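Local coordinates for orphan protein TM0875 (Thermotoga maritima, PDB 1O22) that is of unknown function, but has a new fold built on a mixed beta-sheet and associates as two copies, at residues Leu140-Glu143 against Phe144-Phe148; Gly153-Pro156 against Gly157-Thr160; Leu117-Asn121 against Trp122-Tyr126; Ser130-Lys133 against Lys134-Arg137; Leu33-Lys36 against Met37-Phe41. All coordinates share one frame; numbering follows the deposited sequence. Where two conformers were deposited one is given.

The five contacts are all local, each joining neighbouring residues of one unbroken run of chain. Contact 1, on helix 137-152, is the buried one, its apolar side packed on the sheet. Contact 3, the hairpin of strands 114-119 and 122-128, is partly buried, lies closest to the centre of the chain and touches contact 1 through Tyr123 and Phe144. Contacts 4 and 2 lie at the surface, before and after helix 137-152, and depend on turns, caps and single waters. Contact 5 lies on the remote helix 31-44, about 30 Å from contact 3 between centres. Contacts 3 and 5 both reach the second subunit, where lysines meet glutamates.

Contact 1 of 5, residues Leu140-Glu143 against Phe144-Phe148; sequences LVEE and FMKYF
Lys146 reaches back along the preceding turn toward two glutamates, Glu142 and Glu143. Its CB lies 3.6 Å from Glu143 O, and its CG stands 3.9 Å from Glu142 O, so the root of the chain rests on the carbonyl ends of the turn before. CG is set beside the backbone N and opposite the carbonyl carbon (chi1 -85°), which sends the chain back toward the start of the helix. CD passes the Glu143 carboxylate, and CE comes nearest, 3.2 Å from Glu143 OE2. Bends at the last two torsions then carry NZ to 3.9 Å from Glu142 CG in the conformer given, while Glu143 OE2 remains 4.2 Å from NZ, too far for a salt bridge. With an alanine here, the carboxylates of Glu142 and Glu143 would probably lose their neighbouring positive charge and the aliphatic chain lying beside them. Glu143 with Lys146 and Glu142 with Lys146 are the i to i+3 and i to i+4 pairings of an alpha-helix, 137-152, whose polar side suits long charged residues; Tyr147 N donates to Glu143 O at 3.2 Å. Tyr147 OH is hydrogen-bonded to Asp109. The other side is apolar. Val141 CG1 lies 4.1 Å from CG of Met145, a selenomethionine, and the two side chains point the same way onto Ile21 and Phe161 of the sheet. Phe144 packs on Ile59 and Leu61.

Contact 2 of 5, residues Gly153-Pro156 against Gly157-Thr160; sequences GWNP and GEYT
A Schellman motif at Gly153 ends helix 137-152, and after it Asn155 opens a 3-10 turn through Pro156, Gly157 and Glu158 that delivers the chain to strand 159-165. The Asn155 side chain makes an Asx turn: OD1 accepts from Gly157 N at 3.1 Å, the donor standing well above the amide plane. Its CG lies anti to the backbone N (chi1 -171°), on the carbonyl side, where OD1 can lean over the next peptide. The backbone oxygen of the same residue takes Glu158 N at 3.0 Å, so a single asparagine grips the turn twice. Proline suits the following position because its fixed phi matches the turn and it has no N-H to satisfy. One water ties the outer side together, accepting from Asn155 N at 2.8 Å and donating to Glu158 OE1 at 2.9 Å. On the inner side Tyr159 folds back. Its CD2 lies 3.2 Å from Asn155 O, which sits at the ring edge in plane, and CE2 is 3.8 Å from Trp154 CB. The Tyr159 ring and the six-membered ring of Trp154 are only 24° from parallel, but with centroids 5.8 Å apart they cover little of each other; Phe149 stacks on Tyr159, whose OH is hydrogen-bonded to Glu54 O. Such a path, from Schellman end through an Asx-started 3-10 turn into an edge strand, is a compact helix-to-strand connection.

Contact 3 of 5, residues Leu117-Asn121 against Trp122-Tyr126; sequences LSEKN and WYKIY
Tyr123 carries its ring on the backbone N side (chi1 -69°) and Ser118 holds OG anti to its own N (chi1 173°), so the hydroxyl meets the CE1 side of the ring. Ser118, small enough to lie close beside the Tyr123 ring, places OG 3.4 Å from Tyr123 CE1. A water bridges the turn, 2.7 Å from Lys120 O and 2.7 Å from Tyr123 OH, and Phe144 meets the ring edge-to-face. A leucine in place of Tyr123 would probably leave that water without its second anchor and Phe144 without its aromatic partner. On the other face of the sheet Glu119 CG packs 3.7 Å from Trp122 CB. Further along, Leu117 CD2 lies 4.0 Å from CD of Lys124, whose extended chain carries NZ to a salt bridge with Glu104 of the second subunit. Paired backbone bonds fix the register, among them Glu119 N to Trp122 O at 2.9 Å and Trp122 N to Glu119 O at 2.9 Å. Lys120 takes positive phi, a conformation more usual for glycine, while in the conformer given Asn121 ND2 is hydrogen-bonded to Arg58 O. The whole is a beta hairpin with a two-residue loop, Lys120-Asn121, closed by a type II' turn.

Contact 4 of 5, residues Ser130-Lys133 against Lys134-Arg137; sequences SSVK and KKNR
Val132 and Lys135 are the ends of a type I beta turn, with Lys133 (phi -59°) and Lys134 (phi -114°) at its two corners, in the loop that carries the chain from strand 122-128 to helix 137-152. Lys135 N donates to Val132 O at 3.1 Å, but it lies far out of the carbonyl plane, not on a lone pair. The peptide N of Lys134 points instead to a water, which accepts at 2.8 Å and gives a weak bond back to Ser131 O, 3.4 Å away. That water therefore links the turn to the residue before it. Just beyond the turn, Asn136 takes the N-cap position of helix 137-152: its OD1 receives a backbone N of the first turn, and Glu139 OE1 answers by accepting from Asn136 N, as in a capping box. A short side chain ending in an oxygen acceptor suits this place. The corner residues are lysines whose chains run side by side into an exposed setting, Lys133 NZ and Lys134 NZ 5.2 Å apart, where solvent is likely to screen the like charges. Ser131 OG is hydrogen-bonded to Asp113. The Val132 and Lys135 side chains meet at their roots, with Val132 CB 4.2 Å from Lys135 CB, and both pack on Leu140 of the helix. From there the Lys135 chain, extended beyond CG, runs back past Val132, whose CA is 3.9 Å from Lys135 CG, until Lys135 CE comes to 3.5 Å from Ser131 O.

Contact 5 of 5, residues Leu33-Lys36 against Met37-Phe41; sequences LEKK and MKEIF
Glu39 lays its carboxylate against the aliphatic part of Lys35, one turn earlier, and OE1 is 3.2 Å from Lys35 CG and 3.4 Å from Lys35 CE. The ammonium runs on past it: Lys35 NZ stays 4.7 Å from Glu39 OE1, so any attraction between the opposite charges is probably long-range, without a salt bridge. What brings the chains together is that Lys35 CG lies anti to its backbone N (chi1 173°), whereas Glu39 CG lies beside its own N and turns back over Lys35. On a nearly opposite side of the helix, Met37, a selenomethionine, has CG anti to the carbonyl carbon (chi1 -73°), which sets it 3.3 Å from Leu33 O; the extended next torsion carries SE on to 4.1 Å from Leu33 CG. A long, unbranched apolar chain suits that place. The positions belong to alpha-helix 31-44, held by i to i+4 backbone bonds such as Ile40 N to Lys36 O at 2.9 Å. The same carbonyl oxygen touches the Ile40 side chain, CG1 lying 3.2 Å from Lys36 O. Farther out, charged and apolar residues divide the helix surface. Lys35 and Glu39 lie on an exposed side, whereas Leu33, Met37 and Ile40 form a stripe that suits an interface: Leu33 packs on Ile40 of the second subunit, Met37 on Leu48 of that subunit, and Ile40 on its own counterpart there. Lys36, on the same side, packs its chain on Ile40 of the second subunit and carries NZ to a salt bridge with Glu43 there.

Contact 1 of 5, residues Leu140-Glu143 against Phe144-Phe148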
# COMPACT_ATOMS: atom_id res chain seq x y z
N LEU A 140 17.90 -10.68 -10.80
CA LEU A 140 16.54 -10.15 -10.82
C LEU A 140 16.43 -8.76 -10.22
O LEU A 140 15.83 -7.87 -10.80
CB LEU A 140 15.54 -11.08 -10.10
CG LEU A 140 14.83 -12.18 -10.87
CD1 LEU A 140 13.64 -11.60 -11.58
CD2 LEU A 140 15.79 -12.88 -11.85
N VAL A 141 16.94 -8.60 -9.01
CA VAL A 141 16.92 -7.30 -8.34
C VAL A 141 17.64 -6.25 -9.18
O VAL A 141 17.14 -5.13 -9.30
CB VAL A 141 17.48 -7.36 -6.91
CG1 VAL A 141 17.59 -5.95 -6.30
CG2 VAL A 141 16.55 -8.21 -6.01
N GLU A 142 18.77 -6.59 -9.78
CA GLU A 142 19.50 -5.59 -10.55
C GLU A 142 18.70 -5.14 -11.77
O GLU A 142 18.70 -3.95 -12.11
CB GLU A 142 20.89 -6.04 -11.00
CG GLU A 142 21.58 -4.94 -11.85
CD GLU A 142 21.83 -3.62 -11.09
OE1 GLU A 142 21.03 -2.63 -11.19
OE2 GLU A 142 22.87 -3.58 -10.37
N GLU A 143 18.02 -6.09 -12.43
CA GLU A 143 17.12 -5.71 -13.54
C GLU A 143 15.99 -4.83 -13.04
O GLU A 143 15.62 -3.88 -13.70
CB GLU A 143 16.51 -6.92 -14.24
CG GLU A 143 17.32 -7.44 -15.40
CD GLU A 143 17.10 -6.64 -16.68
OE1 GLU A 143 16.05 -6.84 -17.37
OE2 GLU A 143 18.00 -5.82 -17.00
N PHE A 144 15.37 -5.22 -11.93
CA PHE A 144 14.28 -4.44 -11.38
C PHE A 144 14.73 -2.99 -11.09
O PHE A 144 13.97 -2.06 -11.35
CB PHE A 144 13.67 -5.05 -10.13
CG PHE A 144 12.77 -4.13 -9.44
CD1 PHE A 144 11.52 -3.84 -9.97
CD2 PHE A 144 13.17 -3.47 -8.28
CE1 PHE A 144 10.67 -2.93 -9.35
CE2 PHE A 144 12.34 -2.54 -7.67
CZ PHE A 144 11.09 -2.29 -8.18
N MSE A 145 15.94 -2.83 -10.55
CA MSE A 145 16.45 -1.53 -10.15
C MSE A 145 16.76 -0.62 -11.34
O MSE A 145 16.53 0.60 -11.26
CB MSE A 145 17.63 -1.64 -9.18
CG MSE A 145 17.22 -2.16 -7.80
SE MSE A 145 15.71 -1.19 -6.93
CE MSE A 145 16.78 0.53 -6.39
N LYS A 146 17.14 -1.22 -12.47
CA LYS A 146 17.25 -0.45 -13.71
C LYS A 146 15.89 0.07 -14.14
O LYS A 146 15.77 1.22 -14.49
CB LYS A 146 17.79 -1.30 -14.85
CG LYS A 146 19.27 -1.39 -14.94
CD LYS A 146 19.66 -2.31 -16.11
CE LYS A 146 20.00 -3.76 -15.68
NZ LYS A 146 21.49 -4.04 -15.63
N TYR A 147 14.88 -0.80 -14.14
CA TYR A 147 13.50 -0.41 -14.37
C TYR A 147 13.06 0.72 -13.43
O TYR A 147 12.47 1.72 -13.89
CB TYR A 147 12.52 -1.59 -14.22
CG TYR A 147 11.09 -1.13 -14.06
CD1 TYR A 147 10.32 -0.78 -15.19
CD2 TYR A 147 10.52 -1.02 -12.81
CE1 TYR A 147 9.01 -0.33 -15.05
CE2 TYR A 147 9.23 -0.56 -12.66
CZ TYR A 147 8.46 -0.24 -13.78
OH TYR A 147 7.16 0.20 -13.59
N PHE A 148 13.33 0.54 -12.15
CA PHE A 148 12.91 1.49 -11.12
C PHE A 148 13.52 2.89 -11.33
O PHE A 148 12.81 3.89 -11.41
CB PHE A 148 13.24 0.94 -9.71
CG PHE A 148 12.98 1.95 -8.60
CD1 PHE A 148 11.71 2.14 -8.10
CD2 PHE A 148 14.02 2.74 -8.11
CE1 PHE A 148 11.48 3.09 -7.13
CE2 PHE A 148 13.80 3.67 -7.12
CZ PHE A 148 12.53 3.87 -6.64

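Contact 2 of 5, residues Gly153-Pro156 against Gly157-Thr160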
# COMPACT_ATOMS: atom_id res chain seq x y z
N GLY A 153 13.14 8.62 -13.89
CA GLY A 153 13.94 9.52 -14.68
C GLY A 153 15.30 9.73 -14.10
O GLY A 153 15.88 10.74 -14.31
N TRP A 154 15.83 8.77 -13.35
CA TRP A 154 17.13 8.93 -12.70
C TRP A 154 18.12 8.02 -13.37
O TRP A 154 17.73 7.03 -13.93
CB TRP A 154 17.02 8.59 -11.20
CG TRP A 154 16.02 9.40 -10.47
CD1 TRP A 154 15.58 10.67 -10.78
CD2 TRP A 154 15.34 9.03 -9.27
NE1 TRP A 154 14.65 11.08 -9.87
CE2 TRP A 154 14.47 10.10 -8.93
CE3 TRP A 154 15.36 7.90 -8.44
CZ2 TRP A 154 13.64 10.07 -7.81
CZ3 TRP A 154 14.52 7.87 -7.33
CH2 TRP A 154 13.66 8.95 -7.03
N ASN A 155 19.41 8.36 -13.30
CA ASN A 155 20.49 7.55 -13.85
C ASN A 155 20.92 6.45 -12.85
O ASN A 155 21.44 6.75 -11.77
CB ASN A 155 21.67 8.46 -14.21
CG ASN A 155 22.79 7.75 -14.99
OD1 ASN A 155 22.86 6.51 -15.09
ND2 ASN A 155 23.70 8.56 -15.53
N PRO A 156 20.73 5.18 -13.22
CA PRO A 156 21.05 4.07 -12.32
C PRO A 156 22.51 4.02 -11.89
O PRO A 156 22.79 3.51 -10.82
CB PRO A 156 20.65 2.82 -13.12
CG PRO A 156 19.79 3.29 -14.26
CD PRO A 156 20.16 4.72 -14.51
N GLY A 157 23.43 4.53 -12.71
CA GLY A 157 24.85 4.55 -12.41
C GLY A 157 25.23 5.53 -11.30
O GLY A 157 26.37 5.51 -10.83
N GLU A 158 24.28 6.38 -10.90
CA GLU A 158 24.48 7.35 -9.83
C GLU A 158 23.97 6.90 -8.47
O GLU A 158 23.94 7.69 -7.54
CB GLU A 158 23.84 8.70 -10.24
CG GLU A 158 24.58 9.34 -11.40
CD GLU A 158 23.99 10.66 -11.89
OE1 GLU A 158 22.97 11.13 -11.36
OE2 GLU A 158 24.58 11.24 -12.83
N TYR A 159 23.57 5.65 -8.35
CA TYR A 159 23.02 5.06 -7.13
C TYR A 159 23.71 3.77 -6.70
O TYR A 159 24.22 3.01 -7.52
CB TYR A 159 21.51 4.74 -7.30
CG TYR A 159 20.70 5.99 -7.46
CD1 TYR A 159 20.13 6.59 -6.38
CD2 TYR A 159 20.58 6.60 -8.69
CE1 TYR A 159 19.45 7.75 -6.51
CE2 TYR A 159 19.90 7.77 -8.84
CZ TYR A 159 19.32 8.34 -7.74
OH TYR A 159 18.64 9.52 -7.89
N THR A 160 23.71 3.56 -5.39
CA THR A 160 23.92 2.25 -4.81
C THR A 160 22.62 1.84 -4.12
O THR A 160 21.73 2.67 -3.85
CB THR A 160 25.07 2.24 -3.81
OG1 THR A 160 24.76 3.04 -2.66
CG2 THR A 160 26.33 2.85 -4.40
O HOH W 1 20.16 10.60 -11.74

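Contact 3 of 5, residues Leu117-Asn121 against Trp122-Tyr126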
# COMPACT_ATOMS: atom_id res chain seq x y z
N LEU A 117 3.86 -4.72 -11.11
CA LEU A 117 2.74 -4.06 -10.46
C LEU A 117 3.29 -3.12 -9.39
O LEU A 117 4.05 -3.53 -8.53
CB LEU A 117 1.87 -5.09 -9.77
CG LEU A 117 0.54 -4.63 -9.16
CD1 LEU A 117 -0.39 -3.94 -10.19
CD2 LEU A 117 -0.12 -5.86 -8.57
N SER A 118 2.93 -1.86 -9.47
CA SER A 118 3.41 -0.88 -8.54
C SER A 118 2.28 -0.26 -7.74
O SER A 118 1.29 0.22 -8.31
CB SER A 118 4.11 0.24 -9.31
OG SER A 118 4.43 1.27 -8.40
N GLU A 119 2.46 -0.21 -6.43
CA GLU A 119 1.61 0.58 -5.57
C GLU A 119 2.49 1.42 -4.64
O GLU A 119 3.06 0.89 -3.73
CB GLU A 119 0.63 -0.35 -4.81
CG GLU A 119 1.26 -1.56 -4.12
CD GLU A 119 1.18 -2.86 -4.93
OE1 GLU A 119 2.26 -3.48 -5.20
OE2 GLU A 119 0.04 -3.26 -5.28
N LYS A 120 2.56 2.73 -4.87
CA LYS A 120 3.50 3.65 -4.20
C LYS A 120 4.95 3.13 -4.12
O LYS A 120 5.64 3.10 -5.15
CB LYS A 120 2.99 4.15 -2.83
CG LYS A 120 2.62 3.11 -1.82
CD LYS A 120 1.17 2.69 -1.90
CE LYS A 120 0.87 1.57 -0.91
NZ LYS A 120 1.83 0.40 -1.05
N ASN A 121 5.39 2.71 -2.93
CA ASN A 121 6.75 2.21 -2.77
C ASN A 121 6.84 0.65 -2.67
O ASN A 121 7.86 0.09 -2.31
CB ASN A 121 7.54 2.97 -1.66
CG ASN A 121 7.14 2.59 -0.26
OD1 ASN A 121 5.98 2.28 0.02
ND2 ASN A 121 8.11 2.62 0.65
N TRP A 122 5.75 -0.03 -3.03
CA TRP A 122 5.63 -1.50 -2.96
C TRP A 122 5.51 -2.05 -4.38
O TRP A 122 4.64 -1.62 -5.12
CB TRP A 122 4.39 -1.91 -2.14
CG TRP A 122 4.56 -1.61 -0.68
CD1 TRP A 122 4.46 -0.40 -0.07
CD2 TRP A 122 4.88 -2.55 0.37
NE1 TRP A 122 4.69 -0.51 1.28
CE2 TRP A 122 4.95 -1.83 1.58
CE3 TRP A 122 5.10 -3.94 0.40
CZ2 TRP A 122 5.24 -2.43 2.81
CZ3 TRP A 122 5.40 -4.54 1.64
CH2 TRP A 122 5.46 -3.79 2.81
N TYR A 123 6.36 -3.00 -4.74
CA TYR A 123 6.40 -3.50 -6.10
C TYR A 123 6.27 -5.00 -6.07
O TYR A 123 6.76 -5.61 -5.17
CB TYR A 123 7.72 -3.12 -6.78
CG TYR A 123 7.85 -1.64 -7.05
CD1 TYR A 123 7.56 -1.11 -8.30
CD2 TYR A 123 8.28 -0.78 -6.06
CE1 TYR A 123 7.70 0.24 -8.54
CE2 TYR A 123 8.42 0.57 -6.29
CZ TYR A 123 8.13 1.08 -7.52
OH TYR A 123 8.27 2.45 -7.76
N LYS A 124 5.59 -5.56 -7.06
CA LYS A 124 5.48 -7.01 -7.24
C LYS A 124 5.88 -7.28 -8.67
O LYS A 124 5.36 -6.65 -9.59
CB LYS A 124 4.04 -7.46 -7.02
CG LYS A 124 3.48 -7.25 -5.63
CD LYS A 124 2.00 -7.53 -5.63
CE LYS A 124 1.41 -7.64 -4.24
NZ LYS A 124 -0.09 -7.64 -4.34
N ILE A 125 6.84 -8.17 -8.87
CA ILE A 125 7.23 -8.56 -10.19
C ILE A 125 6.91 -10.00 -10.44
O ILE A 125 6.91 -10.82 -9.54
CB ILE A 125 8.72 -8.24 -10.44
CG1 ILE A 125 9.63 -9.07 -9.58
CG2 ILE A 125 8.97 -6.69 -10.23
CD1 ILE A 125 11.08 -8.96 -10.06
N TYR A 126 6.57 -10.27 -11.69
CA TYR A 126 6.13 -11.58 -12.14
C TYR A 126 6.98 -11.93 -13.31
O TYR A 126 7.14 -11.12 -14.23
CB TYR A 126 4.67 -11.53 -12.57
CG TYR A 126 3.79 -11.08 -11.47
CD1 TYR A 126 3.21 -12.00 -10.60
CD2 TYR A 126 3.53 -9.72 -11.27
CE1 TYR A 126 2.41 -11.55 -9.55
CE2 TYR A 126 2.76 -9.29 -10.28
CZ TYR A 126 2.19 -10.21 -9.41
OH TYR A 126 1.41 -9.70 -8.41
O HOH W 2 7.93 4.30 -5.88

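Contact 4 of 5, residues Ser130-Lys133 against Lys134-Arg137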
# COMPACT_ATOMS: atom_id res chain seq x y z
N SER A 130 10.38 -20.08 -17.44
CA SER A 130 11.26 -20.33 -18.54
C SER A 130 12.36 -19.24 -18.70
O SER A 130 13.45 -19.55 -19.16
CB SER A 130 10.44 -20.48 -19.81
OG SER A 130 9.61 -19.35 -20.01
N SER A 131 12.05 -17.98 -18.34
CA SER A 131 13.02 -16.88 -18.43
C SER A 131 14.05 -16.73 -17.29
O SER A 131 15.09 -16.09 -17.46
CB SER A 131 12.26 -15.56 -18.56
OG SER A 131 11.66 -15.50 -19.84
N VAL A 132 13.76 -17.28 -16.12
CA VAL A 132 14.60 -17.02 -14.94
C VAL A 132 15.10 -18.32 -14.32
O VAL A 132 15.42 -18.32 -13.14
CB VAL A 132 13.83 -16.23 -13.87
CG1 VAL A 132 13.37 -14.89 -14.45
CG2 VAL A 132 12.63 -17.04 -13.32
N LYS A 133 15.16 -19.38 -15.14
CA LYS A 133 15.46 -20.76 -14.71
C LYS A 133 16.83 -20.84 -14.03
O LYS A 133 17.01 -21.58 -13.07
CB LYS A 133 15.41 -21.76 -15.92
CG LYS A 133 14.18 -22.66 -16.01
CD LYS A 133 13.90 -23.20 -17.44
CE LYS A 133 14.89 -24.31 -17.88
NZ LYS A 133 16.23 -23.79 -18.28
N LYS A 134 17.79 -20.12 -14.58
CA LYS A 134 19.14 -20.14 -14.07
C LYS A 134 19.52 -18.78 -13.50
O LYS A 134 20.69 -18.47 -13.44
CB LYS A 134 20.14 -20.55 -15.18
CG LYS A 134 19.72 -21.78 -15.98
CD LYS A 134 20.86 -22.39 -16.79
CE LYS A 134 20.34 -23.32 -17.88
NZ LYS A 134 21.42 -24.05 -18.61
N LYS A 135 18.53 -17.98 -13.06
CA LYS A 135 18.82 -16.67 -12.47
C LYS A 135 18.70 -16.64 -10.93
O LYS A 135 17.84 -17.28 -10.33
CB LYS A 135 17.91 -15.58 -13.07
CG LYS A 135 18.12 -15.36 -14.56
CD LYS A 135 17.48 -14.02 -14.95
CE LYS A 135 17.54 -13.74 -16.44
NZ LYS A 135 16.75 -12.48 -16.75
N ASN A 136 19.59 -15.88 -10.31
CA ASN A 136 19.59 -15.71 -8.85
C ASN A 136 18.91 -14.39 -8.46
O ASN A 136 18.56 -13.56 -9.31
CB ASN A 136 21.03 -15.84 -8.29
CG ASN A 136 21.96 -14.77 -8.81
OD1 ASN A 136 21.71 -13.61 -8.61
ND2 ASN A 136 23.01 -15.16 -9.51
N ARG A 137 18.68 -14.22 -7.18
CA ARG A 137 18.05 -13.00 -6.67
C ARG A 137 18.76 -11.71 -7.10
O ARG A 137 18.07 -10.72 -7.42
CB ARG A 137 17.97 -13.05 -5.16
CG ARG A 137 16.94 -12.15 -4.55
CD ARG A 137 16.97 -12.18 -3.05
NE ARG A 137 18.11 -11.44 -2.57
CZ ARG A 137 18.56 -11.44 -1.32
NH1 ARG A 137 17.97 -12.18 -0.37
NH2 ARG A 137 19.62 -10.68 -1.01
O HOH W 3 17.58 -18.34 -16.70

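Contact 5 of 5, residues Leu33-Lys36 against Met37-Phe41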
# COMPACT_ATOMS: atom_id res chain seq x y z
N LEU A 33 22.63 13.19 9.02
CA LEU A 33 21.18 12.97 8.97
C LEU A 33 20.79 11.98 10.09
O LEU A 33 19.94 12.27 10.90
CB LEU A 33 20.73 12.40 7.61
CG LEU A 33 19.24 12.08 7.43
CD1 LEU A 33 18.43 13.34 7.39
CD2 LEU A 33 18.99 11.27 6.18
N GLU A 34 21.47 10.83 10.10
CA GLU A 34 21.23 9.78 11.07
C GLU A 34 21.44 10.25 12.51
O GLU A 34 20.68 9.85 13.41
CB GLU A 34 22.11 8.58 10.78
CG GLU A 34 21.78 7.90 9.46
CD GLU A 34 22.92 7.04 8.92
OE1 GLU A 34 23.86 6.70 9.70
OE2 GLU A 34 22.89 6.71 7.71
N LYS A 35 22.44 11.11 12.73
CA LYS A 35 22.73 11.63 14.06
C LYS A 35 21.62 12.57 14.50
O LYS A 35 21.19 12.51 15.64
CB LYS A 35 24.10 12.34 14.15
CG LYS A 35 24.33 13.04 15.51
CD LYS A 35 25.77 12.97 16.02
CE LYS A 35 25.82 13.07 17.57
NZ LYS A 35 27.12 12.65 18.15
N LYS A 36 21.15 13.42 13.59
CA LYS A 36 20.07 14.36 13.89
C LYS A 36 18.72 13.65 14.06
O LYS A 36 17.94 14.07 14.89
CB LYS A 36 19.99 15.49 12.84
CG LYS A 36 21.22 16.41 12.90
CD LYS A 36 21.04 17.77 12.22
CE LYS A 36 22.18 18.74 12.62
NZ LYS A 36 21.80 20.17 12.42
N MSE A 37 18.48 12.54 13.36
CA MSE A 37 17.25 11.75 13.53
C MSE A 37 17.23 11.15 14.91
O MSE A 37 16.20 11.16 15.58
CB MSE A 37 17.19 10.61 12.52
CG MSE A 37 16.89 11.05 11.10
SE MSE A 37 17.06 9.55 9.81
CE MSE A 37 16.30 8.16 10.93
N LYS A 38 18.38 10.61 15.34
CA LYS A 38 18.50 10.05 16.67
C LYS A 38 18.34 11.12 17.77
O LYS A 38 17.62 10.90 18.74
CB LYS A 38 19.81 9.27 16.83
CG LYS A 38 19.92 8.61 18.22
CD LYS A 38 20.73 7.30 18.19
CE LYS A 38 19.93 6.16 17.55
NZ LYS A 38 18.59 5.92 18.19
N GLU A 39 18.98 12.27 17.61
CA GLU A 39 18.77 13.40 18.51
C GLU A 39 17.30 13.82 18.63
O GLU A 39 16.82 14.05 19.73
CB GLU A 39 19.63 14.58 18.05
CG GLU A 39 21.13 14.38 18.31
CD GLU A 39 22.01 15.45 17.66
OE1 GLU A 39 23.25 15.25 17.63
OE2 GLU A 39 21.47 16.47 17.17
N ILE A 40 16.59 13.92 17.50
CA ILE A 40 15.17 14.30 17.51
C ILE A 40 14.32 13.25 18.21
O ILE A 40 13.43 13.60 18.96
CB ILE A 40 14.64 14.53 16.09
CG1 ILE A 40 15.32 15.76 15.46
CG2 ILE A 40 13.11 14.71 16.09
CD1 ILE A 40 15.04 15.93 13.99
N PHE A 41 14.60 11.97 17.98
CA PHE A 41 13.94 10.86 18.68
C PHE A 41 14.14 10.89 20.18
O PHE A 41 13.20 10.62 20.94
CB PHE A 41 14.39 9.50 18.14
CG PHE A 41 13.76 8.33 18.84
CD1 PHE A 41 12.38 8.12 18.75
CD2 PHE A 41 14.51 7.47 19.60
CE1 PHE A 41 11.78 7.04 19.39
CE2 PHE A 41 13.92 6.39 20.25
CZ PHE A 41 12.56 6.17 20.15